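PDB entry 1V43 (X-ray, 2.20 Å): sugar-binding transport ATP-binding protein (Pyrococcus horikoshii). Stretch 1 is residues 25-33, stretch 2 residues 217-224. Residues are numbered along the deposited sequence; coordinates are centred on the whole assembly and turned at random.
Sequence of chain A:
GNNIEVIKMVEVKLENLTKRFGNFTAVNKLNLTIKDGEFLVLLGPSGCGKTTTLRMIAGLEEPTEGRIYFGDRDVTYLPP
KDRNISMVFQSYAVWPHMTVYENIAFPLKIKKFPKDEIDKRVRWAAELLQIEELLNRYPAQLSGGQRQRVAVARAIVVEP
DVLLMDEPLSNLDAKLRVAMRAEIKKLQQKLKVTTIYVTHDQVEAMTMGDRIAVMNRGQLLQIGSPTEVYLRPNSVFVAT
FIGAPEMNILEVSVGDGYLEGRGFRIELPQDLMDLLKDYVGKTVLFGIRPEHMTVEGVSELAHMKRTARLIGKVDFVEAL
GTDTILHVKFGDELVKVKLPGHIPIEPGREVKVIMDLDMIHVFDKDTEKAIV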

# COMPACT_ATOMS: atom_id res chain seq x y z
N THR A 25 -14.88 13.95 -24.27
CA THR A 25 -16.02 13.26 -23.67
C THR A 25 -15.52 12.69 -22.34
O THR A 25 -14.80 11.70 -22.31
CB THR A 25 -16.53 12.12 -24.58
OG1 THR A 25 -17.23 12.69 -25.70
CG2 THR A 25 -17.47 11.19 -23.83
N ALA A 26 -15.89 13.35 -21.24
CA ALA A 26 -15.48 12.93 -19.90
C ALA A 26 -16.27 11.73 -19.41
O ALA A 26 -15.73 10.88 -18.69
CB ALA A 26 -15.61 14.08 -18.92
N VAL A 27 -17.54 11.66 -19.78
CA VAL A 27 -18.41 10.55 -19.39
C VAL A 27 -19.21 10.15 -20.63
O VAL A 27 -20.00 10.93 -21.15
CB VAL A 27 -19.37 10.96 -18.25
CG1 VAL A 27 -20.34 9.82 -17.97
CG2 VAL A 27 -18.57 11.28 -16.99
N ASN A 28 -19.02 8.92 -21.10
CA ASN A 28 -19.66 8.47 -22.32
C ASN A 28 -20.82 7.50 -22.16
O ASN A 28 -20.60 6.30 -21.96
CB ASN A 28 -18.61 7.83 -23.23
CG ASN A 28 -19.05 7.76 -24.68
OD1 ASN A 28 -20.22 7.52 -24.98
ND2 ASN A 28 -18.10 7.95 -25.59
N LYS A 29 -22.04 8.01 -22.30
CA LYS A 29 -23.26 7.20 -22.20
C LYS A 29 -23.29 6.20 -21.04
O LYS A 29 -23.48 5.00 -21.22
CB LYS A 29 -23.50 6.45 -23.53
CG LYS A 29 -23.83 7.36 -24.70
CD LYS A 29 -24.25 6.56 -25.94
CE LYS A 29 -24.66 7.48 -27.09
NZ LYS A 29 -25.03 6.70 -28.31
N LEU A 30 -23.11 6.73 -19.84
CA LEU A 30 -23.13 5.91 -18.65
C LEU A 30 -24.56 5.46 -18.33
O LEU A 30 -25.49 6.26 -18.31
CB LEU A 30 -22.55 6.72 -17.47
CG LEU A 30 -22.41 6.04 -16.11
CD1 LEU A 30 -21.45 4.88 -16.22
CD2 LEU A 30 -21.89 7.05 -15.08
N ASN A 31 -24.73 4.16 -18.10
CA ASN A 31 -26.01 3.60 -17.73
C ASN A 31 -25.79 2.84 -16.43
O ASN A 31 -25.01 1.89 -16.37
CB ASN A 31 -26.54 2.71 -18.85
CG ASN A 31 -27.12 3.52 -20.00
OD1 ASN A 31 -26.52 3.65 -21.06
ND2 ASN A 31 -28.30 4.10 -19.77
N LEU A 32 -26.46 3.29 -15.38
CA LEU A 32 -26.27 2.69 -14.08
C LEU A 32 -27.51 2.76 -13.20
O LEU A 32 -28.14 3.81 -13.10
CB LEU A 32 -25.15 3.44 -13.35
CG LEU A 32 -23.93 2.72 -12.82
CD1 LEU A 32 -23.05 3.70 -12.03
CD2 LEU A 32 -24.38 1.57 -11.94
N THR A 33 -27.83 1.65 -12.56
CA THR A 33 -28.95 1.60 -11.63
C THR A 33 -28.37 1.30 -10.25
O THR A 33 -28.00 0.16 -9.96
CB THR A 33 -29.98 0.53 -12.02
OG1 THR A 33 -30.51 0.84 -13.32
CG2 THR A 33 -31.11 0.52 -11.03
N ARG A 217 -11.55 6.01 -19.06
CA ARG A 217 -11.84 6.87 -20.21
C ARG A 217 -13.34 7.13 -20.42
O ARG A 217 -13.86 6.95 -21.51
CB ARG A 217 -11.23 6.28 -21.49
CG ARG A 217 -9.71 6.22 -21.44
CD ARG A 217 -9.07 5.90 -22.78
NE ARG A 217 -8.98 4.47 -23.05
CZ ARG A 217 -8.11 3.93 -23.90
NH1 ARG A 217 -7.25 4.70 -24.55
NH2 ARG A 217 -8.09 2.62 -24.09
N GLY A 218 -14.01 7.54 -19.35
CA GLY A 218 -15.43 7.84 -19.41
C GLY A 218 -16.42 6.71 -19.58
O GLY A 218 -17.63 6.96 -19.65
N GLN A 219 -15.95 5.47 -19.64
CA GLN A 219 -16.87 4.35 -19.80
C GLN A 219 -16.95 3.42 -18.61
O GLN A 219 -15.97 3.23 -17.88
CB GLN A 219 -16.50 3.50 -21.01
CG GLN A 219 -16.58 4.19 -22.36
CD GLN A 219 -17.01 3.23 -23.45
OE1 GLN A 219 -18.17 2.85 -23.53
NE2 GLN A 219 -16.06 2.82 -24.29
N LEU A 220 -18.13 2.84 -18.41
CA LEU A 220 -18.34 1.88 -17.34
C LEU A 220 -17.85 0.55 -17.88
O LEU A 220 -18.48 -0.05 -18.75
CB LEU A 220 -19.82 1.77 -17.01
CG LEU A 220 -20.15 0.65 -16.02
CD1 LEU A 220 -19.43 0.89 -14.68
CD2 LEU A 220 -21.67 0.61 -15.81
N LEU A 221 -16.71 0.08 -17.38
CA LEU A 221 -16.19 -1.20 -17.84
C LEU A 221 -16.88 -2.38 -17.18
O LEU A 221 -17.19 -3.37 -17.85
CB LEU A 221 -14.69 -1.28 -17.57
CG LEU A 221 -13.86 -0.23 -18.32
CD1 LEU A 221 -12.38 -0.54 -18.17
CD2 LEU A 221 -14.24 -0.25 -19.80
N GLN A 222 -17.17 -2.27 -15.89
CA GLN A 222 -17.82 -3.37 -15.20
C GLN A 222 -18.38 -2.94 -13.84
O GLN A 222 -17.83 -2.08 -13.17
CB GLN A 222 -16.81 -4.52 -14.99
CG GLN A 222 -17.35 -5.76 -14.27
CD GLN A 222 -16.38 -6.95 -14.28
OE1 GLN A 222 -15.28 -6.89 -14.85
NE2 GLN A 222 -16.78 -8.03 -13.63
N ILE A 223 -19.51 -3.53 -13.47
CA ILE A 223 -20.06 -3.27 -12.16
C ILE A 223 -20.40 -4.62 -11.53
O ILE A 223 -20.91 -5.52 -12.21
CB ILE A 223 -21.32 -2.34 -12.17
CG1 ILE A 223 -21.74 -2.08 -10.72
CG2 ILE A 223 -22.47 -2.96 -12.97
CD1 ILE A 223 -22.96 -1.20 -10.54
N GLY A 224 -20.07 -4.78 -10.26
CA GLY A 224 -20.36 -6.01 -9.55
C GLY A 224 -19.83 -5.95 -8.12
O GLY A 224 -19.20 -4.97 -7.71
O HOH W 1 -15.20 9.19 -23.10
O HOH W 2 -20.20 4.03 -20.03

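This is a small contact between distant parts of one chain, pinned by a single backbone hydrogen bond and two bridging waters at one end and closed by aliphatic side chains at the other. It buries 370 Å², both sides summed. At least 188 residues of sequence separate any two residues that touch.

The backbones come closest at Val 27 and Gly 218, where the two CA atoms lie 4.0 Å apart. From there the chains diverge. The CA atoms of Leu 30 and Leu 220 are already 6.4 Å apart. The strand that ends stretch 1 and the strand of stretch 2 run at 53° to each other, and their axes approach no closer than 7.2 Å. That spacing leaves room for side chains between them.

The direct hydrogen bond runs from Asn 28 N to Gly 218 O at 2.8 Å and is nearly straight, with an angle of 168° at the hydrogen. Gly 218 also packs tightly against the turn before Asn 28: its CA is 3.1 Å from Ala 26 O. A CB at this position would point toward stretch 1 and sit 2.8 Å from Ala 26 O, which is a clash. The positive phi of 71° independently favours glycine.

Two waters extend the polar contact. Water 1 donates to Thr 25 O at 2.7 Å and to Arg 217 O at 3.1 Å, so it links two carbonyls that cannot bond to each other. Water 2 donates to Asn 28 O at 3.0 Å and accepts from Leu 220 N at 2.9 Å. It thus joins a backbone acceptor to a backbone donor across the gap.

Beyond the waters the contact is largely apolar. Leu 220 points its CA-to-CB bond toward stretch 1. Leu 30 starts out sideways, but its end comes nearer, and its CD1 lies 3.6 Å from Leu 220 CB. Leu 220 CD2 also reaches the backbone, 3.6 Å from Asn 31 O, and lies a looser 4.3 Å from Leu 32 CG.

Leu 32 likewise starts sideways and turns its end inward. Its CD2 meets Ile 223 CD1 at 3.4 Å, a close apolar approach. The side chain of Ile 223 is fully extended, with chi1 and chi2 both t, which helps it span the wider gap. These aliphatic groups offer no hydrogen bonds. They gain by packing together and shielding one another from solvent.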